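Local coordinates for protein phosphoglycerate oxidoreductase (Rhizobium etli, PDB 4HY3) that probably reduces hydroxypyruvate or glyoxylate with NAD(P)H, as a member of the D-isomer specific 2-hydroxyacid dehydrogenases, at residues 77-83 with 97-103; 122-128 with 343-349; 202-206 with 226-231. All blocks are in the same frame, centred on the assembly; numbering follows the deposited sequence.

Contact 1. Residues 77-83 with 97-103; sequences ARYIIGQ and LRSILNV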
loop_
_atom_site.group_PDB
_atom_site.type_symbol
_atom_site.label_atom_id
_atom_site.label_comp_id
_atom_site.label_asym_id
_atom_site.label_seq_id
_atom_site.Cartn_x
_atom_site.Cartn_y
_atom_site.Cartn_z
ATOM N N ALA A 77 34.143 -23.049 -18.189
ATOM C CA ALA A 77 33.186 -22.770 -17.120
ATOM C C ALA A 77 32.872 -21.249 -16.950
ATOM O O ALA A 77 33.737 -20.446 -16.569
ATOM C CB ALA A 77 33.658 -23.379 -15.801
ATOM N N ARG A 78 31.636 -20.872 -17.229
ATOM C CA ARG A 78 31.206 -19.515 -17.038
ATOM C C ARG A 78 30.663 -19.242 -15.615
ATOM O O ARG A 78 30.557 -18.098 -15.221
ATOM C CB ARG A 78 30.136 -19.179 -18.082
ATOM C CG ARG A 78 29.409 -17.874 -17.807
ATOM C CD ARG A 78 28.485 -17.515 -18.937
ATOM N NE ARG A 78 29.176 -17.592 -20.213
ATOM C CZ ARG A 78 28.561 -17.526 -21.388
ATOM N NH1 ARG A 78 27.256 -17.358 -21.452
ATOM N NH2 ARG A 78 29.262 -17.619 -22.507
ATOM N N TYR A 79 30.288 -20.285 -14.875
ATOM C CA TYR A 79 29.686 -20.131 -13.553
ATOM C C TYR A 79 29.997 -21.311 -12.647
ATOM O O TYR A 79 30.211 -22.428 -13.126
ATOM C CB TYR A 79 28.159 -20.039 -13.628
ATOM C CG TYR A 79 27.573 -19.021 -14.592
ATOM C CD1 TYR A 79 27.679 -17.647 -14.355
ATOM C CD2 TYR A 79 26.888 -19.439 -15.734
ATOM C CE1 TYR A 79 27.133 -16.725 -15.234
ATOM C CE2 TYR A 79 26.326 -18.524 -16.608
ATOM C CZ TYR A 79 26.451 -17.174 -16.353
ATOM O OH TYR A 79 25.910 -16.287 -17.228
ATOM N N ILE A 80 30.003 -21.071 -11.332
ATOM C CA ILE A 80 30.059 -22.142 -10.342
ATOM C C ILE A 80 28.817 -22.041 -9.482
ATOM O O ILE A 80 28.667 -21.084 -8.724
ATOM C CB ILE A 80 31.286 -22.012 -9.413
ATOM C CG1 ILE A 80 32.549 -21.725 -10.228
ATOM C CG2 ILE A 80 31.444 -23.253 -8.548
ATOM C CD1 ILE A 80 33.590 -22.812 -10.186
ATOM N N ILE A 81 27.903 -22.999 -9.593
ATOM C CA ILE A 81 26.820 -23.045 -8.617
ATOM C C ILE A 81 27.374 -23.745 -7.369
ATOM O O ILE A 81 27.722 -24.924 -7.431
ATOM C CB ILE A 81 25.568 -23.753 -9.175
ATOM C CG1 ILE A 81 25.282 -23.274 -10.608
ATOM C CG2 ILE A 81 24.370 -23.528 -8.257
ATOM C CD1 ILE A 81 24.164 -24.011 -11.330
ATOM N N GLY A 82 27.497 -23.001 -6.269
ATOM C CA GLY A 82 28.014 -23.515 -4.973
ATOM C C GLY A 82 29.169 -22.738 -4.333
ATOM O O GLY A 82 29.343 -21.544 -4.597
ATOM N N GLN A 83 29.956 -23.414 -3.488
ATOM C CA GLN A 83 30.989 -22.773 -2.628
ATOM C C GLN A 83 32.310 -23.552 -2.541
ATOM O O GLN A 83 32.901 -23.636 -1.456
ATOM C CB GLN A 83 30.519 -22.665 -1.191
ATOM C CG GLN A 83 29.063 -22.475 -1.007
ATOM C CD GLN A 83 28.291 -23.740 -1.205
ATOM O OE1 GLN A 83 28.579 -24.780 -0.599
ATOM N NE2 GLN A 83 27.292 -23.665 -2.075
ATOM N N LEU A 97 35.396 -17.920 -16.217
ATOM C CA LEU A 97 34.603 -17.867 -14.976
ATOM C C LEU A 97 34.008 -16.466 -14.809
ATOM O O LEU A 97 34.718 -15.469 -14.869
ATOM C CB LEU A 97 35.421 -18.308 -13.740
ATOM C CG LEU A 97 34.649 -18.516 -12.419
ATOM C CD1 LEU A 97 33.524 -19.527 -12.540
ATOM C CD2 LEU A 97 35.555 -18.874 -11.240
ATOM N N ARG A 98 32.705 -16.387 -14.645
ATOM C CA ARG A 98 32.087 -15.105 -14.599
ATOM C C ARG A 98 31.602 -14.864 -13.164
ATOM O O ARG A 98 31.771 -13.769 -12.598
ATOM C CB ARG A 98 30.938 -15.074 -15.592
ATOM C CG ARG A 98 30.863 -13.823 -16.434
ATOM C CD ARG A 98 31.055 -14.181 -17.881
ATOM N NE ARG A 98 29.817 -14.114 -18.653
ATOM C CZ ARG A 98 29.731 -14.409 -19.955
ATOM N NH1 ARG A 98 30.796 -14.801 -20.642
ATOM N NH2 ARG A 98 28.569 -14.318 -20.585
ATOM N N SER A 99 31.025 -15.891 -12.546
ATOM C CA SER A 99 30.563 -15.731 -11.179
ATOM C C SER A 99 30.462 -17.044 -10.451
ATOM O O SER A 99 30.366 -18.098 -11.055
ATOM C CB SER A 99 29.212 -14.995 -11.136
ATOM O OG SER A 99 28.510 -15.211 -9.917
ATOM N N ILE A 100 30.486 -16.944 -9.129
ATOM C CA ILE A 100 30.287 -18.060 -8.265
ATOM C C ILE A 100 29.008 -17.776 -7.525
ATOM O O ILE A 100 28.887 -16.742 -6.900
ATOM C CB ILE A 100 31.470 -18.197 -7.296
ATOM C CG1 ILE A 100 32.671 -18.676 -8.117
ATOM C CG2 ILE A 100 31.138 -19.151 -6.135
ATOM C CD1 ILE A 100 34.004 -18.703 -7.394
ATOM N N LEU A 101 28.038 -18.671 -7.617
ATOM C CA LEU A 101 26.816 -18.451 -6.899
ATOM C C LEU A 101 26.778 -19.304 -5.626
ATOM O O LEU A 101 26.538 -20.522 -5.682
ATOM C CB LEU A 101 25.610 -18.673 -7.799
ATOM C CG LEU A 101 25.692 -17.756 -9.008
ATOM C CD1 LEU A 101 26.342 -18.460 -10.193
ATOM C CD2 LEU A 101 24.345 -17.169 -9.396
ATOM N N ASN A 102 27.017 -18.638 -4.488
ATOM C CA ASN A 102 27.010 -19.263 -3.176
ATOM C C ASN A 102 25.583 -19.590 -2.862
ATOM O O ASN A 102 24.721 -18.728 -3.011
ATOM C CB ASN A 102 27.549 -18.287 -2.114
ATOM C CG ASN A 102 27.997 -18.983 -0.827
ATOM O OD1 ASN A 102 28.927 -19.783 -0.836
ATOM N ND2 ASN A 102 27.356 -18.665 0.269
ATOM N N VAL A 103 25.346 -20.832 -2.439
ATOM C CA VAL A 103 23.997 -21.346 -2.148
ATOM C C VAL A 103 23.813 -21.792 -0.715
ATOM O O VAL A 103 22.706 -21.985 -0.264
ATOM C CB VAL A 103 23.547 -22.491 -3.092
ATOM C CG1 VAL A 103 23.375 -21.959 -4.508
ATOM C CG2 VAL A 103 24.450 -23.707 -3.010
#
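Arg78 and Arg98 begin the parallel pairing of strands 77-82 and 99-101, which helix 88-91 links into a beta-alpha-beta unit of a flavodoxin-like domain. Arg98 N donates to Arg78 O at 2.8 Å, and Ser99 N reaches the same oxygen weakly. With CG anti to the backbone N (chi1 168°), the Arg78 side chain runs alongside that of Arg98, and their guanidinium groups stack flat, centres 3.6 Å apart and planes at 14°. The like charges are probably offset by the end of helix 320-338, where Asp338 forms a salt bridge with Arg78 and the carbonyl of Met337 accepts from Arg98. A leucine at Arg78 would probably leave Asp338 without its ionic mate and the Arg98 guanidinium without the flat group stacked on it. Tyr79 sends its hydroxyl to Asp338 too, while Arg78 CG covers one face of its ring. Ile80 holds the other strand through both its backbone N and its O: Ile80 N donates to Ser99 O at 3.0 Å, and Ile80 O accepts from Leu101 N at 2.7 Å. On the face it shares with Ile100, Ile80 CG1 meets Ile100 CG1 at 3.7 Å and also touches Leu97 CD1. Ile81 lies on the other face with Tyr79 and Leu101, its CG2 4.2 Å from Val103 CG1. The ladder's last bond runs from Gly82 N to Leu101 O, 2.7 Å, and at the backbone angles of Gly82 a side chain would press on the preceding carbonyl. Past it, Asn102 CA makes a CH...O contact of 3.6 Å with Gly82 O.

Contact 2. Residues 122-128 with 343-349; sequences HVVTTGQ and PMRCKRA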
loop_
_atom_site.group_PDB
_atom_site.type_symbol
_atom_site.label_atom_id
_atom_site.label_comp_id
_atom_site.label_asym_id
_atom_site.label_seq_id
_atom_site.Cartn_x
_atom_site.Cartn_y
_atom_site.Cartn_z
ATOM N N HIS A 122 32.018 -11.937 -9.817
ATOM C CA HIS A 122 31.029 -11.720 -8.775
ATOM C C HIS A 122 30.805 -12.951 -7.953
ATOM O O HIS A 122 30.825 -14.060 -8.458
ATOM C CB HIS A 122 29.697 -11.211 -9.351
ATOM C CG HIS A 122 29.846 -10.051 -10.326
ATOM N ND1 HIS A 122 29.375 -10.097 -11.598
ATOM C CD2 HIS A 122 30.463 -8.813 -10.190
ATOM C CE1 HIS A 122 29.662 -8.948 -12.229
ATOM N NE2 HIS A 122 30.328 -8.161 -11.372
ATOM N N VAL A 123 30.608 -12.756 -6.655
ATOM C CA VAL A 123 30.254 -13.823 -5.756
ATOM C C VAL A 123 28.924 -13.410 -5.224
ATOM O O VAL A 123 28.790 -12.314 -4.669
ATOM C CB VAL A 123 31.194 -13.929 -4.559
ATOM C CG1 VAL A 123 30.676 -15.014 -3.625
ATOM C CG2 VAL A 123 32.639 -14.201 -4.981
ATOM N N VAL A 124 27.938 -14.280 -5.379
ATOM C CA VAL A 124 26.569 -13.929 -5.100
ATOM C C VAL A 124 26.043 -14.950 -4.089
ATOM O O VAL A 124 26.564 -16.069 -4.011
ATOM C CB VAL A 124 25.784 -13.853 -6.431
ATOM C CG1 VAL A 124 24.880 -15.049 -6.640
ATOM C CG2 VAL A 124 24.983 -12.579 -6.517
ATOM N N THR A 125 25.051 -14.561 -3.289
ATOM C CA THR A 125 24.508 -15.428 -2.224
ATOM C C THR A 125 23.016 -15.346 -2.255
ATOM O O THR A 125 22.434 -14.421 -2.802
ATOM C CB THR A 125 24.931 -15.013 -0.792
ATOM O OG1 THR A 125 24.818 -13.591 -0.672
ATOM C CG2 THR A 125 26.366 -15.448 -0.472
ATOM N N THR A 126 22.393 -16.304 -1.611
ATOM C CA THR A 126 21.013 -16.554 -1.858
ATOM C C THR A 126 20.260 -16.600 -0.556
ATOM O O THR A 126 19.124 -17.078 -0.520
ATOM C CB THR A 126 20.888 -17.921 -2.542
ATOM O OG1 THR A 126 21.573 -18.906 -1.742
ATOM C CG2 THR A 126 21.503 -17.857 -3.937
ATOM N N GLY A 127 20.917 -16.116 0.501
ATOM C CA GLY A 127 20.399 -16.134 1.865
ATOM C C GLY A 127 19.103 -15.372 2.102
ATOM O O GLY A 127 18.412 -15.611 3.097
ATOM N N GLN A 128 18.746 -14.455 1.204
ATOM C CA GLN A 128 17.521 -13.709 1.438
ATOM C C GLN A 128 16.261 -14.543 1.256
ATOM O O GLN A 128 15.173 -14.105 1.625
ATOM C CB GLN A 128 17.472 -12.404 0.673
ATOM C CG GLN A 128 17.205 -12.574 -0.786
ATOM C CD GLN A 128 16.572 -11.337 -1.340
ATOM O OE1 GLN A 128 15.953 -10.561 -0.601
ATOM N NE2 GLN A 128 16.722 -11.135 -2.646
ATOM N N PRO A 343 24.787 -9.103 -11.889
ATOM C CA PRO A 343 23.762 -9.874 -11.191
ATOM C C PRO A 343 22.999 -8.941 -10.252
ATOM O O PRO A 343 23.596 -8.001 -9.711
ATOM C CB PRO A 343 24.587 -10.900 -10.409
ATOM C CG PRO A 343 25.880 -10.195 -10.136
ATOM C CD PRO A 343 26.141 -9.411 -11.393
HETATM N N MSE A 344 21.698 -9.184 -10.088
HETATM C CA MSE A 344 20.833 -8.306 -9.300
HETATM C C MSE A 344 20.187 -9.025 -8.172
HETATM O O MSE A 344 19.967 -8.446 -7.121
HETATM C CB MSE A 344 19.655 -7.771 -10.114
HETATM C CG MSE A 344 19.972 -6.772 -11.213
HETATM SE SE MSE A 344 21.127 -5.318 -10.555
HETATM C CE MSE A 344 19.831 -4.114 -9.673
ATOM N N ARG A 345 19.880 -10.298 -8.386
ATOM C CA ARG A 345 18.889 -11.011 -7.592
ATOM C C ARG A 345 19.442 -11.499 -6.261
ATOM O O ARG A 345 18.816 -11.320 -5.216
ATOM C CB ARG A 345 18.256 -12.175 -8.402
ATOM C CG ARG A 345 16.992 -12.753 -7.771
ATOM C CD ARG A 345 16.489 -11.774 -6.720
ATOM N NE ARG A 345 15.060 -11.860 -6.462
ATOM C CZ ARG A 345 14.394 -11.049 -5.641
ATOM N NH1 ARG A 345 15.008 -10.076 -4.987
ATOM N NH2 ARG A 345 13.102 -11.216 -5.478
ATOM N N CYS A 346 20.600 -12.138 -6.319
ATOM C CA CYS A 346 21.255 -12.647 -5.135
ATOM C C CYS A 346 22.173 -11.553 -4.622
ATOM O O CYS A 346 22.536 -10.659 -5.380
ATOM C CB CYS A 346 22.072 -13.894 -5.494
ATOM S SG CYS A 346 21.254 -15.177 -6.502
ATOM N N LYS A 347 22.568 -11.631 -3.355
ATOM C CA LYS A 347 23.412 -10.606 -2.759
ATOM C C LYS A 347 24.866 -10.631 -3.277
ATOM O O LYS A 347 25.463 -11.687 -3.412
ATOM C CB LYS A 347 23.374 -10.706 -1.236
ATOM C CG LYS A 347 23.949 -9.477 -0.563
ATOM C CD LYS A 347 24.458 -9.745 0.842
ATOM C CE LYS A 347 23.403 -9.433 1.904
ATOM N NZ LYS A 347 24.029 -9.004 3.196
ATOM N N ARG A 348 25.430 -9.463 -3.567
ATOM C CA ARG A 348 26.852 -9.367 -3.911
ATOM C C ARG A 348 27.724 -9.260 -2.647
ATOM O O ARG A 348 27.207 -8.905 -1.590
ATOM C CB ARG A 348 27.079 -8.121 -4.756
ATOM C CG ARG A 348 28.099 -8.335 -5.830
ATOM C CD ARG A 348 27.422 -8.286 -7.164
ATOM N NE ARG A 348 27.841 -7.079 -7.841
ATOM C CZ ARG A 348 27.139 -6.455 -8.778
ATOM N NH1 ARG A 348 25.951 -6.919 -9.163
ATOM N NH2 ARG A 348 27.639 -5.360 -9.331
ATOM N N ALA A 349 29.026 -9.542 -2.768
ATOM C CA ALA A 349 30.041 -9.341 -1.701
ATOM C C ALA A 349 31.193 -8.437 -2.174
ATOM O O ALA A 349 31.486 -8.447 -3.372
ATOM C CB ALA A 349 30.603 -10.675 -1.293
#
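Thr125 and Lys347 form the hydrogen-bonded pair of a short antiparallel join, by which the chain's C-terminal tail adds the short, weakly bonded strand 347-348, outermost of this chain, to the otherwise parallel sheet of the flavodoxin-like domain. Thr125 N donates to Lys347 O at 2.9 Å; the return bond, from Lys347 N to Thr125 O, is less surely placed. A first torsion of 44° sets Thr125 OG1 between its own N and carbonyl carbon, where it adds a weak bond to Lys347 O. Toward helix 320-338 the packing is apolar: Val124 CG1 lies 3.6 Å from Cys346 SG, Thr126 CG2 touches that sulfur at 3.7 Å, and Val124 CG2 faces Pro343 CB at 4.3 Å. Asp333 of the helix holds the turn by accepting from the backbone N of Cys346. At the far end the His122 ring runs beside Arg348 and lies over one face of its guanidinium, offset toward the rim, planes 35° apart, with CD2 3.9 Å from Arg348 NE. Arg348 and Arg345 bridge to Glu350 and Glu216 of the second subunit, so this join borders the subunit interface. At the other end Gln128 NE2 donates weakly to Arg345 O, 3.3 Å away.

Contact 3. Residues 202-206 with 226-231; sequences IRVFD and DVLTKS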
loop_
_atom_site.group_PDB
_atom_site.type_symbol
_atom_site.label_atom_id
_atom_site.label_comp_id
_atom_site.label_asym_id
_atom_site.label_seq_id
_atom_site.Cartn_x
_atom_site.Cartn_y
_atom_site.Cartn_z
ATOM N N ILE A 202 6.623 1.790 13.876
ATOM C CA ILE A 202 7.773 0.909 13.733
ATOM C C ILE A 202 9.138 1.597 13.858
ATOM O O ILE A 202 9.596 2.302 12.926
ATOM C CB ILE A 202 7.680 0.059 12.442
ATOM C CG1 ILE A 202 6.374 -0.741 12.443
ATOM C CG2 ILE A 202 8.883 -0.875 12.344
ATOM C CD1 ILE A 202 6.003 -1.324 11.106
ATOM N N ARG A 203 9.772 1.358 15.012
ATOM C CA ARG A 203 11.096 1.897 15.362
ATOM C C ARG A 203 12.151 0.879 15.069
ATOM O O ARG A 203 12.054 -0.264 15.511
ATOM C CB ARG A 203 11.184 2.244 16.852
ATOM C CG ARG A 203 10.574 3.582 17.214
ATOM C CD ARG A 203 10.873 3.931 18.655
ATOM N NE ARG A 203 9.890 4.850 19.220
ATOM C CZ ARG A 203 8.773 4.462 19.827
ATOM N NH1 ARG A 203 8.491 3.160 19.927
ATOM N NH2 ARG A 203 7.944 5.370 20.330
ATOM N N VAL A 204 13.179 1.306 14.354
ATOM C CA VAL A 204 14.219 0.400 13.905
ATOM C C VAL A 204 15.584 0.905 14.338
ATOM O O VAL A 204 15.920 2.068 14.140
ATOM C CB VAL A 204 14.196 0.227 12.355
ATOM C CG1 VAL A 204 15.457 -0.477 11.841
ATOM C CG2 VAL A 204 12.965 -0.553 11.925
ATOM N N PHE A 205 16.380 0.017 14.906
ATOM C CA PHE A 205 17.751 0.349 15.188
ATOM C C PHE A 205 18.685 -0.380 14.224
ATOM O O PHE A 205 18.619 -1.599 14.081
ATOM C CB PHE A 205 18.095 0.057 16.655
ATOM C CG PHE A 205 19.559 0.061 16.931
ATOM C CD1 PHE A 205 20.261 1.258 16.996
ATOM C CD2 PHE A 205 20.246 -1.135 17.099
ATOM C CE1 PHE A 205 21.630 1.264 17.235
ATOM C CE2 PHE A 205 21.617 -1.145 17.336
ATOM C CZ PHE A 205 22.310 0.058 17.411
ATOM N N ASP A 206 19.554 0.385 13.566
ATOM C CA ASP A 206 20.508 -0.168 12.620
ATOM C C ASP A 206 21.723 0.764 12.428
ATOM O O ASP A 206 21.582 1.923 12.040
ATOM C CB ASP A 206 19.816 -0.469 11.291
ATOM C CG ASP A 206 20.638 -1.379 10.375
ATOM O OD1 ASP A 206 20.934 -2.534 10.749
ATOM O OD2 ASP A 206 20.950 -0.946 9.251
ATOM N N ASP A 226 15.407 3.698 22.724
ATOM C CA ASP A 226 14.018 3.878 22.235
ATOM C C ASP A 226 13.322 2.570 21.833
ATOM O O ASP A 226 12.181 2.337 22.225
ATOM C CB ASP A 226 13.954 4.829 21.033
ATOM C CG ASP A 226 14.342 6.240 21.386
ATOM O OD1 ASP A 226 14.857 6.963 20.505
ATOM O OD2 ASP A 226 14.139 6.629 22.551
ATOM N N VAL A 227 14.007 1.748 21.029
ATOM C CA VAL A 227 13.457 0.510 20.479
ATOM C C VAL A 227 13.184 -0.435 21.633
ATOM O O VAL A 227 12.141 -1.109 21.697
ATOM C CB VAL A 227 14.442 -0.151 19.481
ATOM C CG1 VAL A 227 14.073 -1.599 19.171
ATOM C CG2 VAL A 227 14.514 0.653 18.197
ATOM N N LEU A 228 14.128 -0.443 22.560
ATOM C CA LEU A 228 14.137 -1.376 23.655
ATOM C C LEU A 228 13.101 -0.962 24.702
ATOM O O LEU A 228 12.608 -1.797 25.468
ATOM C CB LEU A 228 15.544 -1.392 24.242
ATOM C CG LEU A 228 16.033 -2.624 24.990
ATOM C CD1 LEU A 228 17.557 -2.655 25.071
ATOM C CD2 LEU A 228 15.435 -2.653 26.388
ATOM N N THR A 229 12.741 0.321 24.692
ATOM C CA THR A 229 12.063 0.926 25.826
ATOM C C THR A 229 10.645 1.386 25.567
ATOM O O THR A 229 9.741 1.058 26.341
ATOM C CB THR A 229 12.957 2.024 26.466
ATOM O OG1 THR A 229 13.571 1.482 27.645
ATOM C CG2 THR A 229 12.183 3.323 26.797
ATOM N N LYS A 230 10.455 2.134 24.485
ATOM C CA LYS A 230 9.145 2.655 24.088
ATOM C C LYS A 230 8.401 1.688 23.163
ATOM O O LYS A 230 7.743 2.122 22.209
ATOM C CB LYS A 230 9.341 3.985 23.372
ATOM C CG LYS A 230 10.560 4.721 23.896
ATOM C CD LYS A 230 10.652 6.162 23.443
ATOM C CE LYS A 230 11.447 6.928 24.477
ATOM N NZ LYS A 230 12.363 7.901 23.836
ATOM N N SER A 231 8.508 0.382 23.439
ATOM C CA SER A 231 7.979 -0.618 22.503
ATOM C C SER A 231 7.187 -1.770 23.142
ATOM O O SER A 231 7.580 -2.322 24.179
ATOM C CB SER A 231 9.091 -1.153 21.577
ATOM O OG SER A 231 9.286 -0.326 20.444
#
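Strand 201-205 packs against the C-terminal end of helix 224-229, the two backbones coming nearest where Arg203 CA and Val227 CA are 5.8 Å apart. This is a strand-to-helix contact of the Rossmann-type nucleotide-binding domain, the helix belonging to the crossover between strands 220-221 and 233-236. Val227 makes the apolar part. Its CG2 branch sits over the strand, 3.9 Å from Arg203 CB and equally close to Phe205 CB, while Val204, between these two, turns to the other face, against Ile181 of the neighbouring strand. Val227 also touches Val182, which carries the packing one strand further in, to 178-182. Arg203 carries the rest. Its CG stands beside the backbone N (chi1 -81°) and the chain then runs extended to NE, crossing Asp226 at about a right angle with CD 4.0 Å from Asp226 CB. The guanidinium finishes at the helix end, where Lys230 CB lies over one of its faces, 3.6 Å from Arg203 CZ. Arg203 NH1 reaches Lys230 O at 2.6 Å, but with an N-H...O angle of 119° the bond counts as weak, and the long ion pair of NH1 with Glu178 is weak too. Ser231 OG sits at the guanidinium edge, near its plane. Asp226 OD1 bonds the hydroxyl of Ser223, and its OD2 is left for Lys230. Lys230, just past the helix, still gives a helical bond from its N to Asp226 O, 2.9 Å, and folds its side chain back so that Lys230 NZ makes a salt bridge with Asp226 OD2 from above the carboxylate plane, modelled at 2.5 Å, too short to be taken literally.

In the fold
Contacts 1 and 2 belong to one sheet, with centres 11 Å apart: strand 99-101 of the first lies beside strand 122-125 of the second, and Asn102 N probably bonds to Val124 O, 2.7 Å away. Contact 1 is interior to that sheet and buried, a regular parallel ladder; contact 2 is the looser antiparallel pair at the sheet's outer side within this chain, partly buried and bordered by a second subunit. Contact 3, about 39 Å from contact 1 and 29 Å from contact 2 between centres, lies in the other domain, partly buried, with Lys230 at the surface. It joins strand to helix, so side chains do the work of backbone bonds in the other two.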